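Local coordinates for protein lysozyme, putative (Bacillus anthracis, PDB 2WAG) that probably cleaves the glycosidic bonds of bacterial cell-wall peptidoglycan as a family GH25 lysozyme, with retention of anomeric configuration, at residues Asn37-Ala41 / Met68-Ala72; Gly82-Glu87 / Val128-Leu133. All blocks are in the same frame, centred on the assembly; numbering follows the deposited sequence.

Contact 1. Residues Asn37-Ala41 / Met68-Ala72; sequences NMKFA and MRVGA
This is a parallel beta pairing at the N-terminal ends of two adjacent barrel strands, 40-47 and 69-75, in the TIM-barrel-like GH25 catalytic domain; the strand before them, 17-21, flanks 40-47 on its other edge. Both strands run in the same direction, with Phe40 beside Arg69 (CA-CA 4.5 Å) and Ala41 beside Val70 (CA-CA 5.0 Å). Three backbone hydrogen bonds set the register: Arg69 N gives to Lys39 O (3.0 Å), Ala41 N to Arg69 O (3.0 Å) and Gly71 N to Ala41 O (2.9 Å). Arg69 is thus bonded through both N and O to residues either side of Phe40, the parallel-sheet pattern. Two CA-H...O contacts, Phe40 CA to Arg69 O at 3.0 Å and Val70 CA to Ala41 O at 3.5 Å, supplement them. Lys39 has phi/psi -95/-15, whereas Phe40 (-152/162) and Ala41 (-143/135) are extended. Met68, with chi angles m, t, p, reaches across to the 37-41 segment: its CE lies 3.9 Å from Met38 CB and 3.9 Å from Ala41 CB, and its CG 3.3 Å from Met38 O. Phe40 (chi1 p) and Arg69 share one face, with CB-CB 4.3 Å; there the Phe40 ring meets Phe182 edge-to-face. Ala41 and Val70 take the opposite face, against helices 30-34 and 56-64 respectively. Backbone bonds therefore fix the alignment, and side chains add mainly apolar contact through Met68; the Arg69 guanidinium is hydrogen-bonded by carbonyls outside the contact, NH1 to Gln98 and NH2 to Phe213 and Tyr216, so only backbone polar groups pair across the segments.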
# COMPACT_ATOMS: atom_id res chain seq x y z
N ASN A 37 -17.80 -15.23 -2.86
CA ASN A 37 -17.08 -16.14 -3.73
C ASN A 37 -15.59 -16.07 -3.51
O ASN A 37 -14.83 -16.28 -4.43
CB ASN A 37 -17.42 -15.90 -5.21
CG ASN A 37 -17.09 -17.10 -6.08
OD1 ASN A 37 -17.13 -18.22 -5.60
ND2 ASN A 37 -16.69 -16.87 -7.30
N MET A 38 -15.15 -15.75 -2.32
CA MET A 38 -13.73 -15.92 -2.00
C MET A 38 -13.49 -17.41 -1.78
O MET A 38 -14.11 -18.02 -0.89
CB MET A 38 -13.35 -15.14 -0.76
CG MET A 38 -13.57 -13.63 -0.90
SD MET A 38 -12.52 -12.90 -2.18
CE MET A 38 -13.10 -11.21 -2.05
N LYS A 39 -12.59 -17.99 -2.56
CA LYS A 39 -12.36 -19.43 -2.52
C LYS A 39 -11.22 -19.85 -1.63
O LYS A 39 -11.08 -21.03 -1.31
CB LYS A 39 -12.20 -20.01 -3.92
CG LYS A 39 -13.55 -20.02 -4.63
CD LYS A 39 -13.52 -20.80 -5.89
CE LYS A 39 -14.85 -20.65 -6.59
NZ LYS A 39 -15.92 -21.38 -5.86
N PHE A 40 -10.37 -18.90 -1.26
CA PHE A 40 -9.21 -19.22 -0.44
C PHE A 40 -8.81 -18.04 0.41
O PHE A 40 -9.18 -16.89 0.13
CB PHE A 40 -8.01 -19.72 -1.28
CG PHE A 40 -7.43 -18.70 -2.25
CD1 PHE A 40 -6.40 -17.86 -1.87
CD2 PHE A 40 -7.87 -18.66 -3.57
CE1 PHE A 40 -5.85 -16.93 -2.79
CE2 PHE A 40 -7.34 -17.76 -4.49
CZ PHE A 40 -6.32 -16.88 -4.10
N ALA A 41 -8.02 -18.34 1.43
CA ALA A 41 -7.43 -17.37 2.31
C ALA A 41 -6.02 -17.81 2.70
O ALA A 41 -5.82 -18.91 3.02
CB ALA A 41 -8.27 -17.13 3.49
N MET A 68 -13.89 -22.51 2.46
CA MET A 68 -12.72 -21.95 1.77
C MET A 68 -11.50 -22.81 1.97
O MET A 68 -11.35 -23.45 3.01
CB MET A 68 -12.40 -20.54 2.28
CG MET A 68 -13.55 -19.51 2.05
SD MET A 68 -13.42 -17.90 2.92
CE MET A 68 -11.94 -17.34 2.08
N ARG A 69 -10.60 -22.82 0.99
CA ARG A 69 -9.30 -23.46 1.20
C ARG A 69 -8.43 -22.47 1.97
O ARG A 69 -8.39 -21.29 1.62
CB ARG A 69 -8.65 -23.84 -0.13
CG ARG A 69 -9.48 -24.81 -0.96
CD ARG A 69 -8.61 -25.69 -1.85
NE ARG A 69 -7.86 -26.60 -0.99
CZ ARG A 69 -6.78 -27.29 -1.37
NH1 ARG A 69 -6.15 -28.05 -0.48
NH2 ARG A 69 -6.36 -27.21 -2.62
N VAL A 70 -7.74 -22.94 3.00
CA VAL A 70 -7.05 -22.04 3.91
C VAL A 70 -5.59 -22.43 4.08
O VAL A 70 -5.26 -23.61 4.26
CB VAL A 70 -7.74 -22.02 5.31
CG1 VAL A 70 -7.06 -21.04 6.24
CG2 VAL A 70 -9.20 -21.69 5.18
N GLY A 71 -4.70 -21.44 4.01
CA GLY A 71 -3.29 -21.65 4.29
C GLY A 71 -2.78 -20.54 5.19
O GLY A 71 -3.50 -19.58 5.51
N ALA A 72 -1.52 -20.67 5.59
CA ALA A 72 -0.87 -19.67 6.45
C ALA A 72 0.41 -19.18 5.81
O ALA A 72 1.05 -19.91 5.06
CB ALA A 72 -0.55 -20.29 7.82

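Contact 2. Residues Gly82-Glu87 / Val128-Leu133; sequences GETQAE and VMIEML
Helices 82-92 and 119-137 pack side by side through their 82-87 and 128-133 turns, both regular alpha-helix and running in roughly the same direction; the axes of these two segments approach to 8.2 Å and cross at -37°. No hydrogen bond links the two segments, though Glu125, earlier in helix 119-137, accepts one from Gly82 N through OE1. Val128 (chi1 t) points toward helix 82-92 and sets CG1 3.6 Å from Glu83 N and 4.0 Å from Gly82 C. Met129 follows, its CA 4.9 Å from that of Gly82, where the lack of a side chain lets the backbones come close: a CB there would lie 3.4 Å from Met129 CG. That CG is 3.2 Å from Gly82 O, and the m, t, p side chain carries SD to 3.6 Å from Gln85 CB and CE to 3.9 Å from Ala86 N. One turn on, Met132 (m, t, p) points toward the partner helix, its CB 3.8 Å from Ala86 CB, its SD 3.8 Å from Glu83 CA and its CE 4.0 Å from Glu87 CG. Leu133 closes the series with CD2 4.3 Å from Ala86 O. Small Gly82 and Ala86, one turn apart, thus offer a shallow surface to the methionines. Beneath the pair lies the barrel sheet: Met129 and Gln85 touch His74 of strand 69-75, and Met129, Ile130 and Leu133 touch Ile104 of strand 103-106, so both helices lie against the outside of neighbouring strands.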
# COMPACT_ATOMS: atom_id res chain seq x y z
N GLY A 82 17.18 -19.14 8.86
CA GLY A 82 16.05 -19.84 8.25
C GLY A 82 15.56 -20.95 9.15
O GLY A 82 14.36 -21.20 9.26
N GLU A 83 16.48 -21.66 9.81
CA GLU A 83 16.06 -22.78 10.62
C GLU A 83 15.14 -22.34 11.75
O GLU A 83 14.13 -22.97 12.03
CB GLU A 83 17.29 -23.53 11.18
CG GLU A 83 16.88 -24.66 12.12
CD GLU A 83 18.05 -25.27 12.87
OE1 GLU A 83 18.85 -24.52 13.47
OE2 GLU A 83 18.15 -26.51 12.85
N THR A 84 15.49 -21.24 12.42
CA THR A 84 14.69 -20.72 13.51
C THR A 84 13.34 -20.17 13.03
O THR A 84 12.32 -20.33 13.67
CB THR A 84 15.49 -19.67 14.29
OG1 THR A 84 15.97 -18.66 13.40
CG2 THR A 84 16.68 -20.33 14.89
N GLN A 85 13.36 -19.53 11.86
CA GLN A 85 12.11 -19.04 11.28
C GLN A 85 11.17 -20.20 10.91
O GLN A 85 9.98 -20.13 11.17
CB GLN A 85 12.40 -18.16 10.08
CG GLN A 85 13.10 -16.86 10.49
CD GLN A 85 13.16 -15.88 9.37
OE1 GLN A 85 12.13 -15.36 8.93
NE2 GLN A 85 14.37 -15.62 8.86
N ALA A 86 11.72 -21.28 10.32
CA ALA A 86 10.91 -22.45 10.00
C ALA A 86 10.33 -23.08 11.27
O ALA A 86 9.17 -23.48 11.31
CB ALA A 86 11.73 -23.49 9.26
N GLU A 87 11.17 -23.18 12.30
CA GLU A 87 10.71 -23.75 13.56
C GLU A 87 9.58 -22.93 14.16
O GLU A 87 8.63 -23.48 14.74
CB GLU A 87 11.88 -23.85 14.56
CG GLU A 87 12.90 -24.95 14.20
CD GLU A 87 14.24 -24.85 14.92
OE1 GLU A 87 14.63 -23.77 15.43
OE2 GLU A 87 14.95 -25.88 14.94
N VAL A 128 16.92 -23.14 3.60
CA VAL A 128 16.69 -23.95 4.79
C VAL A 128 15.20 -23.94 5.17
O VAL A 128 14.62 -24.98 5.49
CB VAL A 128 17.55 -23.48 5.97
CG1 VAL A 128 17.09 -24.16 7.25
CG2 VAL A 128 19.04 -23.74 5.68
N MET A 129 14.57 -22.76 5.16
CA MET A 129 13.15 -22.69 5.49
C MET A 129 12.31 -23.55 4.57
O MET A 129 11.43 -24.28 5.02
CB MET A 129 12.65 -21.26 5.35
CG MET A 129 13.05 -20.34 6.43
SD MET A 129 11.93 -18.92 6.55
CE MET A 129 10.51 -19.63 7.04
N ILE A 130 12.55 -23.41 3.26
CA ILE A 130 11.78 -24.18 2.28
C ILE A 130 11.95 -25.68 2.55
O ILE A 130 10.96 -26.43 2.58
CB ILE A 130 12.23 -23.83 0.88
CG1 ILE A 130 11.86 -22.39 0.53
CG2 ILE A 130 11.62 -24.83 -0.15
CD1 ILE A 130 12.68 -21.82 -0.61
N GLU A 131 13.19 -26.13 2.75
CA GLU A 131 13.43 -27.55 2.99
C GLU A 131 12.65 -28.04 4.20
O GLU A 131 12.00 -29.10 4.18
CB GLU A 131 14.93 -27.80 3.19
CG GLU A 131 15.24 -29.29 3.36
CD GLU A 131 16.69 -29.56 3.59
OE1 GLU A 131 17.53 -29.21 2.73
OE2 GLU A 131 16.99 -30.18 4.63
N MET A 132 12.70 -27.27 5.28
CA MET A 132 12.03 -27.70 6.50
C MET A 132 10.51 -27.68 6.40
O MET A 132 9.83 -28.59 6.90
CB MET A 132 12.50 -26.85 7.69
CG MET A 132 13.99 -27.05 7.98
SD MET A 132 14.59 -26.02 9.33
CE MET A 132 13.65 -26.66 10.70
N LEU A 133 9.95 -26.66 5.75
CA LEU A 133 8.50 -26.59 5.61
C LEU A 133 7.98 -27.64 4.63
O LEU A 133 6.93 -28.24 4.87
CB LEU A 133 8.04 -25.21 5.13
CG LEU A 133 7.99 -24.10 6.19
CD1 LEU A 133 7.37 -22.82 5.62
CD2 LEU A 133 7.35 -24.48 7.49

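From the N terminus the chain runs through strand 17-21 and helix 30-34 into strand 40-47, passes through the short strand 51-52 and helix 56-64, and returns in strand 69-75; contact 1 closes this beta-alpha-beta crossover by pairing the two strands. Strand 69-75 then leads to helix 82-92, where contact 2 opens. The chain continues through strand 103-106 to helix 119-137, and contact 2 closes that second loop by joining the two helices that flank this strand in sequence. The contacts are in series, neither nested nor crossed, with centres 24 Å apart and nearest atoms about 7 Å apart. Together they tie strand to strand and helix to helix along successive units of one barrel.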